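Local atomic coordinates of putative NADPH-dependent oxidoreductase (Desulfitobacterium hafniense DCB-2, PDB entry 3DB2), a protein that probably works as an NADPH-dependent dehydrogenase of the GFO/IDH/MocA type, pairing a Rossmann-fold nucleotide-binding domain with a second, sheet-based domain. Residues C[100-103]-C[104-107]; C[109-112]-C[113-117]; C[184-187]-C[188-191]; C[302-305]-C[306-310]. All coordinates share one frame; numbering follows the deposited sequence.

All four contacts are local, each made by neighbouring turns of one helix or at a helix start. Contacts 1 and 2 follow each other on helix 103-116 of the Rossmann domain, their centres about 14 Å apart: contact 1 holds the capped beginning, contact 2 the last turns. Contact 3, on helix 183-194, belongs to the second domain and is the one nearest the middle of the chain, its centre about 8 Å from the chain's centre. Its nearest atoms lie about 7 Å from contact 1 and about 7 Å from contact 4. Contact 4 begins helix 302-316, which packs on the nucleotide-binding domain. Trp261 meets the rings of both His185 and His302, so contacts 3 and 4 share a neighbour.

Contact 1: residues C[100-103]-C[104-107]; sequences SVSL and DHAQ
Ser102 reaches forward with its hydroxyl to the first turn of helix 103-116 and meets His105 there. With chi1 at 94°, well off a staggered position, OG reaches the backbone of His105: His105 N gives Ser102 OG a nearly straight (172°) but weak hydrogen bond of 3.3 Å. The same Ser102 OG lies 3.5 Å from His105 CG, oblique to the imidazole. Ser100 also reaches the turn. Its CB rests against CB of His105 at 3.7 Å, while OG, placed between its own backbone N and carbonyl carbon (chi1 63°), donates to the carbonyl of Ser102 from a position tilted out of the carbonyl plane, with Ser100 OG 2.9 Å from Ser102 O. Ser102 O also accepts from Ala106 N at 3.1 Å, so two donors grip it and hold the chain entering the helix. CB of Ala106 sits 3.5 Å from OG of Ser100.

Next, Leu103 and Gln107 run at a slant to each other, Leu103 CG 4.1 Å from Gln107 CD, and Gln107 N bonds to Leu103 O. Leu331 of helix 324-343 covers Ser100 and Ala106, and Leu335 of the same helix meets Leu103, so this start of the helix is packed from outside as well. The whole is a serine N-cap, here opening the helix that follows strand 92-96 in the Rossmann fold.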
loop_
_atom_site.group_PDB
_atom_site.type_symbol
_atom_site.label_atom_id
_atom_site.label_comp_id
_atom_site.label_asym_id
_atom_site.label_seq_id
_atom_site.Cartn_x
_atom_site.Cartn_y
_atom_site.Cartn_z
ATOM N N SER C 100 1.153 7.939 -25.062
ATOM C CA SER C 100 1.293 6.793 -25.934
ATOM C C SER C 100 1.636 5.570 -25.092
ATOM O O SER C 100 1.795 5.730 -23.887
ATOM C CB SER C 100 2.422 7.040 -26.943
ATOM O OG SER C 100 3.684 7.201 -26.337
ATOM N N VAL C 101 1.776 4.393 -25.671
ATOM C CA VAL C 101 2.323 3.276 -24.891
ATOM C C VAL C 101 3.770 2.995 -25.246
ATOM O O VAL C 101 4.461 2.236 -24.537
ATOM C CB VAL C 101 1.429 2.035 -25.023
ATOM C CG1 VAL C 101 0.211 2.288 -24.142
ATOM C CG2 VAL C 101 1.001 1.727 -26.446
ATOM N N SER C 102 4.330 3.584 -26.314
ATOM C CA SER C 102 5.759 3.335 -26.520
ATOM C C SER C 102 6.574 4.617 -26.379
ATOM O O SER C 102 6.145 5.746 -26.626
ATOM C CB SER C 102 6.010 2.704 -27.881
ATOM O OG SER C 102 6.305 3.711 -28.839
ATOM N N LEU C 103 7.830 4.472 -25.955
ATOM C CA LEU C 103 8.672 5.655 -25.780
ATOM C C LEU C 103 8.872 6.406 -27.099
ATOM O O LEU C 103 8.872 7.632 -27.138
ATOM C CB LEU C 103 10.009 5.216 -25.182
ATOM C CG LEU C 103 10.989 6.329 -24.811
ATOM C CD1 LEU C 103 10.426 7.252 -23.741
ATOM C CD2 LEU C 103 12.316 5.766 -24.324
ATOM N N ASP C 104 9.071 5.646 -28.165
ATOM C CA ASP C 104 9.342 6.186 -29.490
ATOM C C ASP C 104 8.280 7.213 -29.877
ATOM O O ASP C 104 8.541 8.344 -30.256
ATOM C CB ASP C 104 9.365 5.070 -30.537
ATOM C CG ASP C 104 9.709 5.628 -31.914
ATOM O OD1 ASP C 104 10.708 6.372 -31.997
ATOM O OD2 ASP C 104 8.981 5.322 -32.881
ATOM N N HIS C 105 7.035 6.813 -29.757
ATOM C CA HIS C 105 5.838 7.577 -30.037
ATOM C C HIS C 105 5.768 8.783 -29.114
ATOM O O HIS C 105 5.423 9.883 -29.558
ATOM C CB HIS C 105 4.629 6.675 -29.909
ATOM C CG HIS C 105 4.396 5.731 -31.040
ATOM N ND1 HIS C 105 3.204 5.046 -31.185
ATOM C CD2 HIS C 105 5.166 5.373 -32.090
ATOM C CE1 HIS C 105 3.269 4.294 -32.276
ATOM N NE2 HIS C 105 4.451 4.466 -32.846
ATOM N N ALA C 106 6.097 8.580 -27.829
ATOM C CA ALA C 106 6.029 9.730 -26.914
ATOM C C ALA C 106 7.035 10.759 -27.393
ATOM O O ALA C 106 6.789 11.957 -27.351
ATOM C CB ALA C 106 6.332 9.322 -25.477
ATOM N N GLN C 107 8.211 10.262 -27.814
ATOM C CA GLN C 107 9.264 11.172 -28.289
ATOM C C GLN C 107 8.833 11.868 -29.575
ATOM O O GLN C 107 9.118 13.035 -29.822
ATOM C CB GLN C 107 10.560 10.385 -28.511
ATOM C CG GLN C 107 11.238 10.020 -27.207
ATOM C CD GLN C 107 12.449 9.127 -27.381
ATOM O OE1 GLN C 107 12.544 8.306 -28.298
ATOM N NE2 GLN C 107 13.389 9.297 -26.451
#

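Contact 2: residues C[109-112]-C[113-117]; sequences IDQV and IKETG
Gln111 and Glu115 meet through their polar ends, with Gln111 NE2 only 2.5 Å from Glu115 OE2. The bond is very short and bent (117°), so its details are doubtful; the amide and carboxylate planes stand 84° apart. The one charged pair across the contact, and a loose one, is Asp110 and Lys114: Asp110 OD2 and Lys114 NZ are 3.8 Å apart, a long salt bridge. The lysine, bent at chi3 (-52°), lays its CE 3.4 Å from CA of Gln111, and its NZ comes 3.6 Å from OE1 of that glutamine.

These residues line one side of helix 103-116, the connection in the beta-alpha-beta unit from strand 92-96 to strand 120-123. Toward the sheet, the apolar contacts take over: Ile109 CG2 stands 4.4 Å from Ile113 CG1, and both isoleucines touch Phe120 of strand 120-123. Val112 leans instead toward helix 79-88, where Glu84 and Arg88 meet it.

Among the hydroxyl and backbone bonds, Val112 O is gripped twice, by Thr116 N and by Thr116 OG1 at 2.6 Å. The threonine hydroxyl folds back onto the preceding turn, and Gly117, with positive phi, ends the helical run there while its N still bonds to Ile113 O.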
loop_
_atom_site.group_PDB
_atom_site.type_symbol
_atom_site.label_atom_id
_atom_site.label_comp_id
_atom_site.label_asym_id
_atom_site.label_seq_id
_atom_site.Cartn_x
_atom_site.Cartn_y
_atom_site.Cartn_z
ATOM N N ILE C 109 5.920 12.776 -30.291
ATOM C CA ILE C 109 4.900 13.754 -29.961
ATOM C C ILE C 109 5.548 14.970 -29.327
ATOM O O ILE C 109 5.249 16.130 -29.601
ATOM C CB ILE C 109 3.842 13.112 -29.051
ATOM C CG1 ILE C 109 3.045 12.005 -29.739
ATOM C CG2 ILE C 109 2.947 14.179 -28.467
ATOM C CD1 ILE C 109 2.325 11.101 -28.758
ATOM N N ASP C 110 6.510 14.759 -28.435
ATOM C CA ASP C 110 7.242 15.904 -27.878
ATOM C C ASP C 110 7.905 16.697 -29.004
ATOM O O ASP C 110 7.863 17.922 -29.049
ATOM C CB ASP C 110 8.233 15.373 -26.852
ATOM C CG ASP C 110 8.913 16.416 -25.988
ATOM O OD1 ASP C 110 8.344 17.497 -25.744
ATOM O OD2 ASP C 110 10.058 16.140 -25.548
ATOM N N GLN C 111 8.486 15.990 -29.963
ATOM C CA GLN C 111 9.248 16.664 -31.020
ATOM C C GLN C 111 8.382 17.505 -31.942
ATOM O O GLN C 111 8.670 18.661 -32.275
ATOM C CB GLN C 111 9.967 15.567 -31.800
ATOM C CG GLN C 111 10.510 16.093 -33.124
ATOM C CD GLN C 111 11.858 16.772 -32.981
ATOM O OE1 GLN C 111 12.316 17.053 -31.872
ATOM N NE2 GLN C 111 12.473 17.026 -34.140
ATOM N N VAL C 112 7.259 16.910 -32.368
ATOM C CA VAL C 112 6.372 17.676 -33.285
ATOM C C VAL C 112 5.715 18.843 -32.599
ATOM O O VAL C 112 5.421 19.856 -33.243
ATOM C CB VAL C 112 5.369 16.714 -33.940
ATOM C CG1 VAL C 112 4.207 16.373 -33.009
ATOM C CG2 VAL C 112 4.823 17.290 -35.254
ATOM N N ILE C 113 5.451 18.773 -31.288
ATOM C CA ILE C 113 4.942 19.923 -30.549
ATOM C C ILE C 113 6.044 20.982 -30.417
ATOM O O ILE C 113 5.794 22.172 -30.611
ATOM C CB ILE C 113 4.421 19.542 -29.158
ATOM C CG1 ILE C 113 3.270 18.525 -29.189
ATOM C CG2 ILE C 113 4.003 20.741 -28.308
ATOM C CD1 ILE C 113 2.077 18.834 -30.051
ATOM N N LYS C 114 7.269 20.549 -30.124
ATOM C CA LYS C 114 8.378 21.506 -30.129
ATOM C C LYS C 114 8.468 22.201 -31.484
ATOM O O LYS C 114 8.385 23.431 -31.544
ATOM C CB LYS C 114 9.675 20.764 -29.759
ATOM C CG LYS C 114 9.791 20.415 -28.281
ATOM C CD LYS C 114 10.990 19.584 -27.877
ATOM C CE LYS C 114 11.174 18.321 -28.693
ATOM N NZ LYS C 114 12.356 17.488 -28.304
ATOM N N GLU C 115 8.606 21.409 -32.538
ATOM C CA GLU C 115 8.679 21.874 -33.910
ATOM C C GLU C 115 7.589 22.902 -34.236
ATOM O O GLU C 115 7.855 24.045 -34.612
ATOM C CB GLU C 115 8.512 20.746 -34.931
ATOM C CG GLU C 115 9.779 20.077 -35.386
ATOM C CD GLU C 115 9.623 18.601 -35.699
ATOM O OE1 GLU C 115 8.504 18.166 -36.035
ATOM O OE2 GLU C 115 10.638 17.860 -35.617
ATOM N N THR C 116 6.339 22.477 -34.101
ATOM C CA THR C 116 5.218 23.307 -34.553
ATOM C C THR C 116 4.849 24.409 -33.587
ATOM O O THR C 116 4.300 25.445 -33.996
ATOM C CB THR C 116 4.032 22.372 -34.840
ATOM O OG1 THR C 116 3.678 21.687 -33.645
ATOM C CG2 THR C 116 4.453 21.254 -35.807
ATOM N N GLY C 117 5.123 24.274 -32.301
ATOM C CA GLY C 117 4.778 25.300 -31.332
ATOM C C GLY C 117 3.325 25.419 -30.978
ATOM O O GLY C 117 2.896 26.402 -30.359
#

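Contact 3: residues C[184-187]-C[188-191]; sequences VHQI and DNLQ
Helix 183-194 of the GFO/IDH/MocA-type C-terminal domain packs against the mixed sheet and helix 324-343, and this contact is two of its turns, almost wholly buried. Four regular backbone bonds join them, from Asp188 N to Val184 O through Gln191 N to Ile187 O.

The side-chain link lies between Gln186 and Asn189, three residues on. Asn189 ND2 donates to Gln186 OE1 at 3.0 Å, nearly straight at 167°. The oxygen lies in the amide plane of the asparagine, yet the donor sits above the glutamine carbonyl plane; the two amides are turned almost square, 85° apart. Gln186 doubles back at chi2 (-77°) to bring OE1 there. Its NE2 meanwhile bonds to Val153 O, and Asn189 ND2 also gives to Ser126 OG. Replacing Asn189 by an alanine would probably leave Gln186 OE1 and Ser126 OG without this donor, with the Gln186 amide held through NE2 to Val153 O.

Elsewhere Ile187 and Gln191 lie side by side, Ile187 CG2 3.9 Å from Gln191 NE2, while OE1 of the glutamine is held by Val197 N. Asp188 points off to Arg127, with a salt bridge through OD2, and to Asn330 through OD1. Gln186, Asp188 and Asn189 ND2, though buried, are thus met by directed bonds, which are likely to set the helix against its surroundings.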
loop_
_atom_site.group_PDB
_atom_site.type_symbol
_atom_site.label_atom_id
_atom_site.label_comp_id
_atom_site.label_asym_id
_atom_site.label_seq_id
_atom_site.Cartn_x
_atom_site.Cartn_y
_atom_site.Cartn_z
ATOM N N VAL C 184 -1.699 4.876 -14.847
ATOM C CA VAL C 184 -1.167 6.170 -15.305
ATOM C C VAL C 184 -1.863 7.328 -14.626
ATOM O O VAL C 184 -1.326 8.418 -14.427
ATOM C CB VAL C 184 -1.320 6.234 -16.839
ATOM C CG1 VAL C 184 -1.148 7.649 -17.368
ATOM C CG2 VAL C 184 -0.288 5.308 -17.464
ATOM N N HIS C 185 -3.129 7.102 -14.232
ATOM C CA HIS C 185 -3.881 8.101 -13.472
ATOM C C HIS C 185 -3.189 8.402 -12.139
ATOM O O HIS C 185 -2.920 9.564 -11.814
ATOM C CB HIS C 185 -5.287 7.642 -13.146
ATOM C CG HIS C 185 -6.268 7.558 -14.262
ATOM N ND1 HIS C 185 -7.139 8.578 -14.569
ATOM C CD2 HIS C 185 -6.516 6.558 -15.137
ATOM C CE1 HIS C 185 -7.881 8.204 -15.589
ATOM N NE2 HIS C 185 -7.530 6.986 -15.948
ATOM N N GLN C 186 -2.911 7.309 -11.422
ATOM C CA GLN C 186 -2.245 7.462 -10.111
ATOM C C GLN C 186 -0.794 7.872 -10.230
ATOM O O GLN C 186 -0.301 8.665 -9.398
ATOM C CB GLN C 186 -2.399 6.178 -9.280
ATOM C CG GLN C 186 -3.862 5.918 -8.913
ATOM C CD GLN C 186 -4.381 6.789 -7.784
ATOM O OE1 GLN C 186 -4.076 7.970 -7.614
ATOM N NE2 GLN C 186 -5.246 6.181 -6.993
ATOM N N ILE C 187 -0.063 7.399 -11.245
ATOM C CA ILE C 187 1.267 7.915 -11.517
ATOM C C ILE C 187 1.286 9.417 -11.727
ATOM O O ILE C 187 2.143 10.162 -11.199
ATOM C CB ILE C 187 1.889 7.189 -12.728
ATOM C CG1 ILE C 187 2.055 5.698 -12.362
ATOM C CG2 ILE C 187 3.176 7.842 -13.183
ATOM C CD1 ILE C 187 2.468 4.864 -13.546
ATOM N N ASP C 188 0.328 9.938 -12.477
ATOM C CA ASP C 188 0.211 11.388 -12.640
ATOM C C ASP C 188 -0.154 12.024 -11.297
ATOM O O ASP C 188 0.485 13.043 -10.969
ATOM C CB ASP C 188 -0.802 11.761 -13.712
ATOM C CG ASP C 188 -0.728 13.272 -13.937
ATOM O OD1 ASP C 188 0.290 13.740 -14.506
ATOM O OD2 ASP C 188 -1.686 13.940 -13.513
ATOM N N ASN C 189 -1.112 11.458 -10.565
ATOM C CA ASN C 189 -1.416 12.033 -9.255
ATOM C C ASN C 189 -0.182 12.091 -8.376
ATOM O O ASN C 189 0.028 13.078 -7.670
ATOM C CB ASN C 189 -2.535 11.262 -8.543
ATOM C CG ASN C 189 -3.872 11.516 -9.219
ATOM O OD1 ASN C 189 -4.042 12.515 -9.916
ATOM N ND2 ASN C 189 -4.796 10.596 -8.974
ATOM N N LEU C 190 0.637 11.054 -8.388
ATOM C CA LEU C 190 1.810 10.962 -7.519
ATOM C C LEU C 190 2.869 12.003 -7.844
ATOM O O LEU C 190 3.482 12.614 -6.976
ATOM C CB LEU C 190 2.426 9.558 -7.625
ATOM C CG LEU C 190 1.620 8.469 -6.893
ATOM C CD1 LEU C 190 2.071 7.073 -7.306
ATOM C CD2 LEU C 190 1.762 8.658 -5.394
ATOM N N GLN C 191 3.121 12.242 -9.132
ATOM C CA GLN C 191 4.128 13.247 -9.490
ATOM C C GLN C 191 3.544 14.648 -9.417
ATOM O O GLN C 191 4.272 15.609 -9.192
ATOM C CB GLN C 191 4.697 12.877 -10.859
ATOM C CG GLN C 191 5.490 11.565 -10.806
ATOM C CD GLN C 191 6.244 11.234 -12.087
ATOM O OE1 GLN C 191 7.466 11.172 -12.149
ATOM N NE2 GLN C 191 5.527 10.964 -13.178
#

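Contact 4: residues C[302-305]-C[306-310]; sequences HLRV and EVEEV
Glu306 reaches back to the first turn of helix 302-316, its N making a weak bond to His302 O at 3.4 Å. Its side chain lies alongside Leu303, pointing the same way, with Glu306 OE2 3.8 Å from Leu303 CD2; the carboxylate itself is bound by Tyr94 OH. Val307 follows, its CG2 3.5 Å from Leu303 O, and turns to Met20 and Ile71 of the nucleotide-binding domain.

Glu308 carries the polar link. Its OE2 takes Arg304 NE at 2.9 Å in a nearly straight salt bridge (170°). The oxygen lies at the edge of the guanidinium, in its plane, but the arginine comes from above the carboxylate plane, and the two flat groups stand 75° apart. Arg304 runs out fully extended from CG, which sets its NE beside the glutamate one turn on; OE2 also accepts from Ser27 OG. A methionine in place of Arg304 would probably leave the Glu308 carboxylate without its cationic mate, with the Ser27 hydroxyl still bonded to it.

Glu309 bonds its N to Val305 O at 3.0 Å, and its carboxylate is held by Arg128 and Glu321 N. An i to i+4 arginine-glutamate bridge along a helix is what this arrangement exemplifies, on a helix laid against the Rossmann domain.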
loop_
_atom_site.group_PDB
_atom_site.type_symbol
_atom_site.label_atom_id
_atom_site.label_comp_id
_atom_site.label_asym_id
_atom_site.label_seq_id
_atom_site.Cartn_x
_atom_site.Cartn_y
_atom_site.Cartn_z
ATOM N N HIS C 302 -13.847 17.820 -13.783
ATOM C CA HIS C 302 -12.477 17.463 -14.190
ATOM C C HIS C 302 -12.331 17.346 -15.694
ATOM O O HIS C 302 -11.312 17.739 -16.270
ATOM C CB HIS C 302 -12.073 16.204 -13.450
ATOM C CG HIS C 302 -12.806 14.927 -13.662
ATOM N ND1 HIS C 302 -12.351 13.914 -14.489
ATOM C CD2 HIS C 302 -13.981 14.482 -13.161
ATOM C CE1 HIS C 302 -13.207 12.913 -14.470
ATOM N NE2 HIS C 302 -14.217 13.231 -13.669
ATOM N N LEU C 303 -13.361 16.824 -16.375
ATOM C CA LEU C 303 -13.197 16.612 -17.825
ATOM C C LEU C 303 -13.420 17.924 -18.559
ATOM O O LEU C 303 -12.741 18.295 -19.514
ATOM C CB LEU C 303 -14.169 15.526 -18.308
ATOM C CG LEU C 303 -14.048 14.157 -17.656
ATOM C CD1 LEU C 303 -15.052 13.196 -18.279
ATOM C CD2 LEU C 303 -12.628 13.635 -17.800
ATOM N N ARG C 304 -14.402 18.709 -18.111
ATOM C CA ARG C 304 -14.662 20.002 -18.728
ATOM C C ARG C 304 -13.514 20.980 -18.559
ATOM O O ARG C 304 -13.071 21.618 -19.512
ATOM C CB ARG C 304 -15.922 20.621 -18.113
ATOM C CG ARG C 304 -16.198 22.039 -18.569
ATOM C CD ARG C 304 -17.580 22.486 -18.097
ATOM N NE ARG C 304 -17.805 23.902 -18.375
ATOM C CZ ARG C 304 -18.884 24.586 -18.028
ATOM N NH1 ARG C 304 -19.888 24.043 -17.369
ATOM N NH2 ARG C 304 -18.973 25.873 -18.338
ATOM N N VAL C 305 -13.004 21.100 -17.327
ATOM C CA VAL C 305 -11.961 22.097 -17.080
ATOM C C VAL C 305 -10.678 21.753 -17.824
ATOM O O VAL C 305 -9.948 22.690 -18.178
ATOM C CB VAL C 305 -11.636 22.321 -15.598
ATOM C CG1 VAL C 305 -12.862 22.846 -14.877
ATOM C CG2 VAL C 305 -11.092 21.043 -14.954
ATOM N N GLU C 306 -10.384 20.491 -18.077
ATOM C CA GLU C 306 -9.111 20.194 -18.752
ATOM C C GLU C 306 -9.113 20.622 -20.219
ATOM O O GLU C 306 -8.097 21.117 -20.710
ATOM C CB GLU C 306 -8.745 18.734 -18.577
ATOM C CG GLU C 306 -9.318 17.684 -19.491
ATOM C CD GLU C 306 -8.811 16.269 -19.214
ATOM O OE1 GLU C 306 -7.641 16.075 -18.830
ATOM O OE2 GLU C 306 -9.593 15.317 -19.389
ATOM N N VAL C 307 -10.248 20.463 -20.901
ATOM C CA VAL C 307 -10.390 20.964 -22.275
ATOM C C VAL C 307 -10.409 22.487 -22.308
ATOM O O VAL C 307 -9.771 23.142 -23.147
ATOM C CB VAL C 307 -11.639 20.346 -22.941
ATOM C CG1 VAL C 307 -11.747 20.766 -24.405
ATOM C CG2 VAL C 307 -11.606 18.816 -22.808
ATOM N N GLU C 308 -11.117 23.113 -21.368
ATOM C CA GLU C 308 -11.189 24.553 -21.232
ATOM C C GLU C 308 -9.828 25.226 -21.011
ATOM O O GLU C 308 -9.610 26.366 -21.436
ATOM C CB GLU C 308 -12.105 24.984 -20.074
ATOM C CG GLU C 308 -13.589 24.871 -20.446
ATOM C CD GLU C 308 -14.483 25.218 -19.273
ATOM O OE1 GLU C 308 -14.021 25.221 -18.102
ATOM O OE2 GLU C 308 -15.674 25.494 -19.503
ATOM N N GLU C 309 -8.920 24.517 -20.342
ATOM C CA GLU C 309 -7.590 25.041 -20.083
ATOM C C GLU C 309 -6.857 25.223 -21.411
ATOM O O GLU C 309 -6.060 26.137 -21.642
ATOM C CB GLU C 309 -6.802 24.071 -19.209
ATOM C CG GLU C 309 -5.291 24.224 -19.239
ATOM C CD GLU C 309 -4.612 23.579 -18.045
ATOM O OE1 GLU C 309 -4.859 24.005 -16.891
ATOM O OE2 GLU C 309 -3.847 22.628 -18.264
ATOM N N VAL C 310 -7.091 24.294 -22.344
ATOM C CA VAL C 310 -6.367 24.436 -23.623
ATOM C C VAL C 310 -6.867 25.701 -24.338
ATOM O O VAL C 310 -6.077 26.478 -24.867
ATOM C CB VAL C 310 -6.484 23.208 -24.522
ATOM C CG1 VAL C 310 -5.631 23.369 -25.785
ATOM C CG2 VAL C 310 -6.039 21.951 -23.786
#